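Local atomic coordinates of DegV family protein ([Eubacterium] eligens, PDB entry 5UXY), a protein that probably binds long-chain fatty acids and may present them to a fatty acid kinase, as FakB-type relatives do. Residues S58-P63 and C262-E267; I78-I83 and V110-S115; K116-Q121 and G270-C275. All coordinates share one frame; numbering follows the deposited sequence.

Contact 1: residues S58-P63 and C262-E267; sequences SYTACP and CSYYAE. With X90 (heptadecanoic acid), chain D.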
loop_
_atom_site.group_PDB
_atom_site.type_symbol
_atom_site.label_atom_id
_atom_site.label_comp_id
_atom_site.label_asym_id
_atom_site.label_seq_id
_atom_site.Cartn_x
_atom_site.Cartn_y
_atom_site.Cartn_z
ATOM N N SER A 58 6.657 -5.433 -18.848
ATOM C CA SER A 58 5.760 -6.115 -17.927
ATOM C C SER A 58 4.695 -5.114 -17.512
ATOM O O SER A 58 4.896 -3.899 -17.608
ATOM C CB SER A 58 6.495 -6.710 -16.708
ATOM O OG SER A 58 7.419 -5.759 -16.151
ATOM N N TYR A 59 3.568 -5.653 -17.047
ATOM C CA TYR A 59 2.342 -4.871 -16.883
ATOM C C TYR A 59 1.658 -5.246 -15.583
ATOM O O TYR A 59 1.892 -6.326 -15.047
ATOM C CB TYR A 59 1.363 -5.152 -18.014
ATOM C CG TYR A 59 1.978 -5.026 -19.392
ATOM C CD1 TYR A 59 2.078 -3.787 -20.005
ATOM C CD2 TYR A 59 2.481 -6.135 -20.058
ATOM C CE1 TYR A 59 2.659 -3.649 -21.267
ATOM C CE2 TYR A 59 3.058 -6.009 -21.326
ATOM C CZ TYR A 59 3.143 -4.759 -21.911
ATOM O OH TYR A 59 3.701 -4.590 -23.155
ATOM N N THR A 60 0.800 -4.337 -15.064
ATOM C CA THR A 60 -0.132 -4.714 -14.010
ATOM C C THR A 60 -1.571 -4.408 -14.445
ATOM O O THR A 60 -1.813 -3.592 -15.336
ATOM C CB THR A 60 0.174 -4.004 -12.675
ATOM O OG1 THR A 60 0.106 -2.578 -12.852
ATOM C CG2 THR A 60 1.619 -4.388 -12.207
ATOM N N ALA A 61 -2.509 -5.041 -13.760
ATOM C CA ALA A 61 -3.927 -4.859 -14.044
ATOM C C ALA A 61 -4.720 -4.817 -12.754
ATOM O O ALA A 61 -4.451 -5.590 -11.835
ATOM C CB ALA A 61 -4.465 -5.994 -14.917
ATOM N N CYS A 62 -5.772 -3.996 -12.726
ATOM C CA CYS A 62 -6.648 -3.940 -11.537
ATOM C C CYS A 62 -7.573 -5.170 -11.521
ATOM O O CYS A 62 -7.668 -5.899 -12.525
ATOM C CB CYS A 62 -7.416 -2.620 -11.559
ATOM S SG CYS A 62 -8.613 -2.582 -12.859
ATOM N N PRO A 63 -8.272 -5.448 -10.412
ATOM C CA PRO A 63 -9.149 -6.635 -10.381
ATOM C C PRO A 63 -10.373 -6.459 -11.274
ATOM O O PRO A 63 -10.836 -5.344 -11.518
ATOM C CB PRO A 63 -9.587 -6.721 -8.918
ATOM C CG PRO A 63 -8.590 -5.839 -8.169
ATOM C CD PRO A 63 -8.253 -4.763 -9.109
ATOM N N CYS A 262 3.045 -4.615 -4.583
ATOM C CA CYS A 262 4.050 -3.699 -4.047
ATOM C C CYS A 262 5.466 -4.200 -4.352
ATOM O O CYS A 262 6.365 -3.406 -4.619
ATOM C CB CYS A 262 3.856 -3.512 -2.545
ATOM S SG CYS A 262 2.369 -2.378 -2.190
ATOM N N SER A 263 5.689 -5.505 -4.323
ATOM C CA SER A 263 7.033 -6.022 -4.675
ATOM C C SER A 263 7.392 -5.664 -6.104
ATOM O O SER A 263 8.536 -5.296 -6.398
ATOM C CB SER A 263 7.096 -7.549 -4.455
ATOM O OG SER A 263 6.967 -7.849 -3.071
ATOM N N TYR A 264 6.419 -5.736 -7.006
ATOM C CA TYR A 264 6.692 -5.415 -8.405
ATOM C C TYR A 264 7.110 -3.945 -8.568
ATOM O O TYR A 264 8.096 -3.645 -9.257
ATOM C CB TYR A 264 5.444 -5.736 -9.259
ATOM C CG TYR A 264 5.584 -5.287 -10.675
ATOM C CD1 TYR A 264 6.358 -6.044 -11.560
ATOM C CD2 TYR A 264 4.990 -4.100 -11.134
ATOM C CE1 TYR A 264 6.556 -5.619 -12.890
ATOM C CE2 TYR A 264 5.144 -3.682 -12.482
ATOM C CZ TYR A 264 5.934 -4.449 -13.342
ATOM O OH TYR A 264 6.123 -4.048 -14.635
ATOM N N TYR A 265 6.345 -3.013 -7.958
ATOM C CA TYR A 265 6.591 -1.580 -8.149
ATOM C C TYR A 265 7.669 -1.021 -7.210
ATOM O O TYR A 265 8.414 -0.099 -7.611
ATOM C CB TYR A 265 5.290 -0.787 -7.971
ATOM C CG TYR A 265 4.454 -0.836 -9.215
ATOM C CD1 TYR A 265 4.969 -0.319 -10.431
ATOM C CD2 TYR A 265 3.178 -1.424 -9.212
ATOM C CE1 TYR A 265 4.217 -0.364 -11.621
ATOM C CE2 TYR A 265 2.413 -1.477 -10.414
ATOM C CZ TYR A 265 2.930 -0.934 -11.583
ATOM O OH TYR A 265 2.247 -0.991 -12.776
ATOM N N ALA A 266 7.787 -1.549 -5.990
ATOM C CA ALA A 266 8.877 -1.070 -5.123
ATOM C C ALA A 266 10.228 -1.717 -5.451
ATOM O O ALA A 266 11.288 -1.115 -5.197
ATOM C CB ALA A 266 8.518 -1.295 -3.652
ATOM N N GLU A 267 10.209 -2.921 -6.006
ATOM C CA GLU A 267 11.349 -3.733 -6.465
ATOM C C GLU A 267 12.231 -4.247 -5.336
ATOM O O GLU A 267 12.128 -3.814 -4.192
ATOM C CB GLU A 267 12.179 -2.991 -7.503
ATOM C CG GLU A 267 11.325 -2.827 -8.736
ATOM C CD GLU A 267 12.123 -2.466 -9.961
ATOM O OE1 GLU A 267 13.106 -3.172 -10.245
ATOM O OE2 GLU A 267 11.763 -1.477 -10.633
HETATM O O19 X90 D . -2.246 -1.769 -12.673
HETATM C C21 X90 D . -2.728 -1.050 -11.745
HETATM O O21 X90 D . -3.803 -0.380 -11.975
HETATM C C22 X90 D . -1.954 -0.984 -10.407
HETATM C C23 X90 D . -0.916 0.156 -10.555
HETATM C C24 X90 D . -0.261 0.485 -9.188
HETATM C C25 X90 D . 0.661 1.730 -9.392
HETATM C C26 X90 D . 1.287 2.317 -8.113
HETATM C C27 X90 D . 1.678 1.227 -7.122
HETATM C C28 X90 D . 2.625 1.763 -6.024
HETATM C C29 X90 D . 3.391 0.611 -5.346
HETATM C C30 X90 D . 5.691 2.019 -4.768
HETATM C C31 X90 D . 5.753 3.168 -3.695
HETATM C C32 X90 D . 4.838 4.319 -4.167
HETATM C C33 X90 D . 4.208 5.141 -3.038
HETATM C C34 X90 D . 3.393 6.363 -3.532
HETATM C C35 X90 D . 1.891 6.115 -3.307
HETATM C C36 X90 D . 0.937 7.213 -3.810
HETATM C C39 X90 D . 4.555 1.009 -4.396
#
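T60 and Y265 meet through their hydroxyls, which form the first part of a short relay. Y265 OH donates to T60 OG1 over 2.7 Å, approaching from the opposite direction, and T60 OG1 in turn donates to O19 of the heptadecanoic acid. This last bond is very short, so its exact length deserves caution. Threonine suits the place because one oxygen can accept from the tyrosine while giving its own proton to the carboxylate. With chi1 at 59°, OG1 lies between the backbone N and the carbonyl carbon, and T60 CG2 is left to face the two tyrosines. A second hydroxyl pair joins S58 OG and Y264 OH at 2.6 Å, where either could be the donor; S58 OG arrives near the plane of the ring. N168 adds a weak bond to Y264 OH, and Q167 OE1 accepts from S58 N.

The arrangement is the carboxylate end of the fatty-acid site of a DegV fold: a short strand, paired with strand 21-30, reaches the end of helix 260-266, and S88 OG supplies another hydrogen bond to the acid. Such polar recognition of the head group, with the alkyl chain buried beyond it, is consistent with a FakB-like role in fatty-acid binding.

Apolar contacts fill the space between the hydroxyls. T60 CG2 lies 3.5 Å from Y264 CD2, meeting that ring obliquely, and is equally close to Y265 CE2. The Y265 ring is sandwiched: ligand C25 lies 3.8 Å above one face, offset toward the rim, while Y264 CD2 sits over the centre of the opposite face. Nearer the helix, Y265 CB comes within 3.5 Å of ligand C29.

Contact 2: residues I78-I83 and V110-S115; sequences IFVVTI and VRVIDS. With X90 (heptadecanoic acid), chain D.
S115 grips the carbonyl of T82 twice: its OG donates to T82 O over 2.7 Å and its backbone N over 3.1 Å, both tilted somewhat from the carbonyl plane. A serine, small and with OG set between the backbone N and the carbonyl carbon (chi1 62°), close to its own N-H, can make this pair of hydrogen bonds to one oxygen. Behind it runs regular parallel pairing, in which V80 gives its N to R111 O and receives I113 N at its O, the latter at 2.7 Å and almost straight (167°).

R111 bends at chi2, and its NE reaches V112 O from above the carbonyl plane, while the guanidinium makes salt bridges with D143 and D147 of helix 139-150. Its aliphatic CB lies 3.6 Å from F79 CD1, and I113 CG1 sits over one guanidinium face. Branched residues suit the extended backbone: V80 CG2 meets V110 CG1 on one face of the sheet, V81 CG2 meets I113 CD1 on the other. I83 CD1 touches ligand C27 at 3.5 Å. Adjacent parallel strands joined through helix 90-102 form a beta-alpha-beta crossover, whose C-terminal strand ends here face the fatty-acid site.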
loop_
_atom_site.group_PDB
_atom_site.type_symbol
_atom_site.label_atom_id
_atom_site.label_comp_id
_atom_site.label_asym_id
_atom_site.label_seq_id
_atom_site.Cartn_x
_atom_site.Cartn_y
_atom_site.Cartn_z
ATOM N N ILE A 78 -20.098 -2.660 4.105
ATOM C CA ILE A 78 -18.780 -2.977 3.563
ATOM C C ILE A 78 -17.966 -1.698 3.425
ATOM O O ILE A 78 -18.455 -0.702 2.882
ATOM C CB ILE A 78 -18.905 -3.661 2.188
ATOM C CG1 ILE A 78 -19.762 -4.944 2.231
ATOM C CG2 ILE A 78 -17.517 -3.966 1.574
ATOM C CD1 ILE A 78 -19.932 -5.539 0.849
ATOM N N PHE A 79 -16.698 -1.745 3.848
ATOM C CA PHE A 79 -15.732 -0.695 3.547
ATOM C C PHE A 79 -14.718 -1.317 2.606
ATOM O O PHE A 79 -14.249 -2.435 2.852
ATOM C CB PHE A 79 -15.030 -0.152 4.815
ATOM C CG PHE A 79 -15.901 0.731 5.615
ATOM C CD1 PHE A 79 -16.147 2.039 5.194
ATOM C CD2 PHE A 79 -16.540 0.261 6.766
ATOM C CE1 PHE A 79 -17.023 2.857 5.944
ATOM C CE2 PHE A 79 -17.399 1.089 7.517
ATOM C CZ PHE A 79 -17.651 2.377 7.087
ATOM N N VAL A 80 -14.431 -0.629 1.499
ATOM C CA VAL A 80 -13.479 -1.127 0.502
ATOM C C VAL A 80 -12.337 -0.130 0.463
ATOM O O VAL A 80 -12.583 1.064 0.274
ATOM C CB VAL A 80 -14.115 -1.235 -0.895
ATOM C CG1 VAL A 80 -13.105 -1.869 -1.849
ATOM C CG2 VAL A 80 -15.399 -2.067 -0.864
ATOM N N VAL A 81 -11.093 -0.582 0.655
ATOM C CA VAL A 81 -9.949 0.345 0.604
ATOM C C VAL A 81 -9.168 0.047 -0.674
ATOM O O VAL A 81 -8.880 -1.117 -0.964
ATOM C CB VAL A 81 -9.070 0.211 1.857
ATOM C CG1 VAL A 81 -7.852 1.201 1.763
ATOM C CG2 VAL A 81 -9.903 0.460 3.105
ATOM N N THR A 82 -8.876 1.084 -1.482
ATOM C CA THR A 82 -8.162 0.832 -2.736
ATOM C C THR A 82 -6.858 1.625 -2.797
ATOM O O THR A 82 -6.679 2.631 -2.134
ATOM C CB THR A 82 -8.972 1.196 -4.006
ATOM O OG1 THR A 82 -9.077 2.609 -4.117
ATOM C CG2 THR A 82 -10.430 0.630 -3.952
ATOM N N ILE A 83 -5.944 1.130 -3.617
ATOM C CA ILE A 83 -4.749 1.916 -3.940
ATOM C C ILE A 83 -5.172 3.231 -4.642
ATOM O O ILE A 83 -6.273 3.361 -5.201
ATOM C CB ILE A 83 -3.864 1.005 -4.808
ATOM C CG1 ILE A 83 -2.581 1.712 -5.267
ATOM C CG2 ILE A 83 -4.597 0.562 -6.000
ATOM C CD1 ILE A 83 -1.604 0.708 -5.925
ATOM N N VAL A 110 -22.102 0.490 1.066
ATOM C CA VAL A 110 -20.745 0.177 0.624
ATOM C C VAL A 110 -20.030 1.499 0.466
ATOM O O VAL A 110 -20.504 2.381 -0.268
ATOM C CB VAL A 110 -20.718 -0.573 -0.718
ATOM C CG1 VAL A 110 -19.276 -0.894 -1.100
ATOM C CG2 VAL A 110 -21.513 -1.908 -0.651
ATOM N N ARG A 111 -18.922 1.667 1.177
ATOM C CA ARG A 111 -18.118 2.879 1.034
ATOM C C ARG A 111 -16.834 2.424 0.369
ATOM O O ARG A 111 -16.158 1.562 0.911
ATOM C CB ARG A 111 -17.816 3.510 2.410
ATOM C CG ARG A 111 -16.630 4.525 2.351
ATOM C CD ARG A 111 -16.951 5.776 1.467
ATOM N NE ARG A 111 -15.687 6.475 1.137
ATOM C CZ ARG A 111 -15.022 7.284 1.967
ATOM N NH1 ARG A 111 -13.878 7.849 1.549
ATOM N NH2 ARG A 111 -15.481 7.539 3.198
ATOM N N VAL A 112 -16.473 3.018 -0.769
ATOM C CA VAL A 112 -15.144 2.770 -1.362
ATOM C C VAL A 112 -14.239 3.934 -0.958
ATOM O O VAL A 112 -14.595 5.096 -1.198
ATOM C CB VAL A 112 -15.212 2.635 -2.884
ATOM C CG1 VAL A 112 -13.775 2.365 -3.423
ATOM C CG2 VAL A 112 -16.195 1.463 -3.356
ATOM N N ILE A 113 -13.068 3.615 -0.364
ATOM C CA ILE A 113 -12.090 4.593 0.137
ATOM C C ILE A 113 -10.904 4.594 -0.814
ATOM O O ILE A 113 -10.178 3.611 -0.927
ATOM C CB ILE A 113 -11.636 4.258 1.559
ATOM C CG1 ILE A 113 -12.855 4.140 2.468
ATOM C CG2 ILE A 113 -10.619 5.301 2.050
ATOM C CD1 ILE A 113 -12.470 3.686 3.877
ATOM N N ASP A 114 -10.731 5.688 -1.547
ATOM C CA ASP A 114 -9.473 5.928 -2.259
ATOM C C ASP A 114 -8.413 6.255 -1.197
ATOM O O ASP A 114 -8.505 7.295 -0.533
ATOM C CB ASP A 114 -9.670 7.113 -3.201
ATOM C CG ASP A 114 -8.358 7.563 -3.876
ATOM O OD1 ASP A 114 -7.362 6.861 -3.716
ATOM O OD2 ASP A 114 -8.354 8.628 -4.521
ATOM N N SER A 115 -7.475 5.330 -0.949
ATOM C CA SER A 115 -6.493 5.600 0.098
ATOM C C SER A 115 -5.592 6.769 -0.241
ATOM O O SER A 115 -4.871 7.212 0.656
ATOM C CB SER A 115 -5.574 4.387 0.367
ATOM O OG SER A 115 -4.837 4.071 -0.825
HETATM O O19 X90 D . -2.246 -1.769 -12.673
HETATM C C21 X90 D . -2.728 -1.050 -11.745
HETATM O O21 X90 D . -3.803 -0.380 -11.975
HETATM C C22 X90 D . -1.954 -0.984 -10.407
HETATM C C23 X90 D . -0.916 0.156 -10.555
HETATM C C24 X90 D . -0.261 0.485 -9.188
HETATM C C25 X90 D . 0.661 1.730 -9.392
HETATM C C26 X90 D . 1.287 2.317 -8.113
HETATM C C27 X90 D . 1.678 1.227 -7.122
HETATM C C28 X90 D . 2.625 1.763 -6.024
HETATM C C29 X90 D . 3.391 0.611 -5.346
HETATM C C30 X90 D . 5.691 2.019 -4.768
HETATM C C31 X90 D . 5.753 3.168 -3.695
HETATM C C32 X90 D . 4.838 4.319 -4.167
HETATM C C33 X90 D . 4.208 5.141 -3.038
HETATM C C34 X90 D . 3.393 6.363 -3.532
HETATM C C35 X90 D . 1.891 6.115 -3.307
HETATM C C36 X90 D . 0.937 7.213 -3.810
HETATM C C39 X90 D . 4.555 1.009 -4.396
#

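Contact 3: residues K116-Q121 and G270-C275; sequences KSTGPQ and GIILSC. With X90 (heptadecanoic acid), chain D.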
loop_
_atom_site.group_PDB
_atom_site.type_symbol
_atom_site.label_atom_id
_atom_site.label_comp_id
_atom_site.label_asym_id
_atom_site.label_seq_id
_atom_site.Cartn_x
_atom_site.Cartn_y
_atom_site.Cartn_z
ATOM N N LYS A 116 -5.571 7.213 -1.500
ATOM C CA LYS A 116 -4.579 8.172 -1.976
ATOM C C LYS A 116 -3.158 7.673 -1.725
ATOM O O LYS A 116 -2.203 8.463 -1.679
ATOM C CB LYS A 116 -4.789 9.508 -1.292
ATOM C CG LYS A 116 -6.196 10.077 -1.478
ATOM C CD LYS A 116 -6.423 11.134 -0.345
ATOM C CE LYS A 116 -7.435 12.179 -0.698
ATOM N NZ LYS A 116 -7.261 13.389 0.166
ATOM N N SER A 117 -2.986 6.370 -1.607
ATOM C CA SER A 117 -1.643 5.871 -1.293
ATOM C C SER A 117 -1.564 4.378 -1.647
ATOM O O SER A 117 -2.186 3.945 -2.610
ATOM C CB SER A 117 -1.365 6.186 0.185
ATOM O OG SER A 117 -0.043 5.805 0.542
ATOM N N THR A 118 -0.803 3.605 -0.860
ATOM C CA THR A 118 -0.584 2.180 -1.163
ATOM C C THR A 118 -0.060 1.511 0.111
ATOM O O THR A 118 0.218 2.179 1.103
ATOM C CB THR A 118 0.417 1.986 -2.319
ATOM O OG1 THR A 118 0.301 0.647 -2.814
ATOM C CG2 THR A 118 1.894 2.232 -1.832
ATOM N N GLY A 119 0.010 0.181 0.074
ATOM C CA GLY A 119 0.750 -0.598 1.044
ATOM C C GLY A 119 0.447 -0.232 2.484
ATOM O O GLY A 119 -0.691 -0.357 2.949
ATOM N N PRO A 120 1.472 0.185 3.256
ATOM C CA PRO A 120 1.248 0.312 4.700
ATOM C C PRO A 120 0.260 1.401 5.055
ATOM O O PRO A 120 -0.312 1.362 6.152
ATOM C CB PRO A 120 2.661 0.606 5.274
ATOM C CG PRO A 120 3.431 1.115 4.067
ATOM C CD PRO A 120 2.904 0.283 2.915
ATOM N N GLN A 121 0.034 2.374 4.164
ATOM C CA GLN A 121 -0.979 3.377 4.469
ATOM C C GLN A 121 -2.386 2.783 4.326
ATOM O O GLN A 121 -3.264 3.034 5.170
ATOM C CB GLN A 121 -0.766 4.618 3.585
ATOM C CG GLN A 121 -1.646 5.831 4.036
ATOM C CD GLN A 121 -1.058 7.190 3.635
ATOM O OE1 GLN A 121 -0.215 7.288 2.742
ATOM N NE2 GLN A 121 -1.545 8.262 4.271
ATOM N N GLY A 270 13.360 -2.624 -1.787
ATOM C CA GLY A 270 12.547 -1.458 -1.486
ATOM C C GLY A 270 11.913 -1.533 -0.110
ATOM O O GLY A 270 11.663 -2.611 0.437
ATOM N N ILE A 271 11.673 -0.362 0.484
ATOM C CA ILE A 271 10.903 -0.312 1.716
ATOM C C ILE A 271 9.847 0.787 1.576
ATOM O O ILE A 271 10.070 1.821 0.937
ATOM C CB ILE A 271 11.799 -0.096 2.967
ATOM C CG1 ILE A 271 12.453 1.280 2.964
ATOM C CG2 ILE A 271 12.907 -1.180 3.067
ATOM C CD1 ILE A 271 11.700 2.277 3.782
ATOM N N ILE A 272 8.697 0.560 2.191
ATOM C CA ILE A 272 7.615 1.549 2.262
ATOM C C ILE A 272 7.151 1.656 3.703
ATOM O O ILE A 272 6.984 0.639 4.374
ATOM C CB ILE A 272 6.423 1.163 1.367
ATOM C CG1 ILE A 272 6.895 0.753 0.007
ATOM C CG2 ILE A 272 5.472 2.292 1.324
ATOM C CD1 ILE A 272 5.678 0.199 -0.815
ATOM N N LEU A 273 6.967 2.873 4.209
ATOM C CA LEU A 273 6.491 2.979 5.562
ATOM C C LEU A 273 5.342 3.956 5.657
ATOM O O LEU A 273 5.232 4.896 4.865
ATOM C CB LEU A 273 7.617 3.384 6.560
ATOM C CG LEU A 273 8.098 4.792 6.717
ATOM C CD1 LEU A 273 7.161 5.695 7.615
ATOM C CD2 LEU A 273 9.440 4.635 7.423
ATOM N N SER A 274 4.432 3.682 6.573
ATOM C CA SER A 274 3.375 4.658 6.809
ATOM C C SER A 274 3.250 4.918 8.300
ATOM O O SER A 274 3.562 4.046 9.123
ATOM C CB SER A 274 2.043 4.176 6.169
ATOM O OG SER A 274 1.016 5.131 6.367
ATOM N N CYS A 275 2.783 6.124 8.665
ATOM C CA CYS A 275 2.674 6.434 10.097
ATOM C C CYS A 275 1.487 7.334 10.368
ATOM O O CYS A 275 1.073 8.096 9.500
ATOM C CB CYS A 275 3.932 7.126 10.631
ATOM S SG CYS A 275 4.301 8.636 9.781
HETATM O O19 X90 D . -2.246 -1.769 -12.673
HETATM C C21 X90 D . -2.728 -1.050 -11.745
HETATM O O21 X90 D . -3.803 -0.380 -11.975
HETATM C C22 X90 D . -1.954 -0.984 -10.407
HETATM C C23 X90 D . -0.916 0.156 -10.555
HETATM C C24 X90 D . -0.261 0.485 -9.188
HETATM C C25 X90 D . 0.661 1.730 -9.392
HETATM C C26 X90 D . 1.287 2.317 -8.113
HETATM C C27 X90 D . 1.678 1.227 -7.122
HETATM C C28 X90 D . 2.625 1.763 -6.024
HETATM C C29 X90 D . 3.391 0.611 -5.346
HETATM C C30 X90 D . 5.691 2.019 -4.768
HETATM C C31 X90 D . 5.753 3.168 -3.695
HETATM C C32 X90 D . 4.838 4.319 -4.167
HETATM C C33 X90 D . 4.208 5.141 -3.038
HETATM C C34 X90 D . 3.393 6.363 -3.532
HETATM C C35 X90 D . 1.891 6.115 -3.307
HETATM C C36 X90 D . 0.937 7.213 -3.810
HETATM C C39 X90 D . 4.555 1.009 -4.396
#
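P120, in the first turn of a helix, is pressed against I272 and S274 of a strand, yet no hydrogen bond passes between the two segments. Their backbones come closest at Q121 and S274, whose CA atoms are 5.1 Å apart. The contact is van der Waals packing, mostly of carbon. P120 CG lies 3.6 Å from I272 CG2, the two side chains crossing at about a right angle, and P120 CB packs on S274 CB at 3.7 Å. Proline fits the opening turn of a helix, where its missing N-H costs no bond, and its compact ring offers a rigid apolar surface.

S274 shows how a polar residue can be accommodated in such packing. With OG anti to the backbone N (chi1 -179°), the hydroxyl comes to 3.3 Å from Q121 CB but bonds to R154 O on the next strand. Serine is small enough to let the helix come this near. Q121 is likewise held from other sides: S117 OG donates to Q121 OE1 over 2.7 Å, and Q121 NE2 is hydrogen-bonded to T153 OG1. The turn is made possible by G119, whose positive phi (49°) glycine adopts easily.

Toward the alkyl chain the contacts are mostly with carbon. I272 CD1 reaches ligand C39 at 3.8 Å, T118 CG2 approaches the same atom, and S117 CA meets the terminal C36. Strand 271-276 runs between strands 153-159 and 226-230, and the start of helix 119-134 packs on them, with P120 touching R227 and C229, and Q121 touching L155.

Followed from the N terminus, the chain opens contact 1 at strand 59-61 and then makes contact 2 entirely within that long excursion, closing a short loop through helix 90-102. Contact 3 opens directly after it, at 116-121, so contacts 2 and 3 stand in series. Contact 1 closes at helix 260-266 before contact 3 closes at the following strand, 271-276; these two therefore cross. Contact 2 belongs to the sheet of the N-terminal half, whereas contacts 1 and 3 tie that half to elements of the C-terminal half. C262 and T118 touch between contacts 1 and 3, I83 and T118 between 2 and 3, and all three contacts border the same fatty acid.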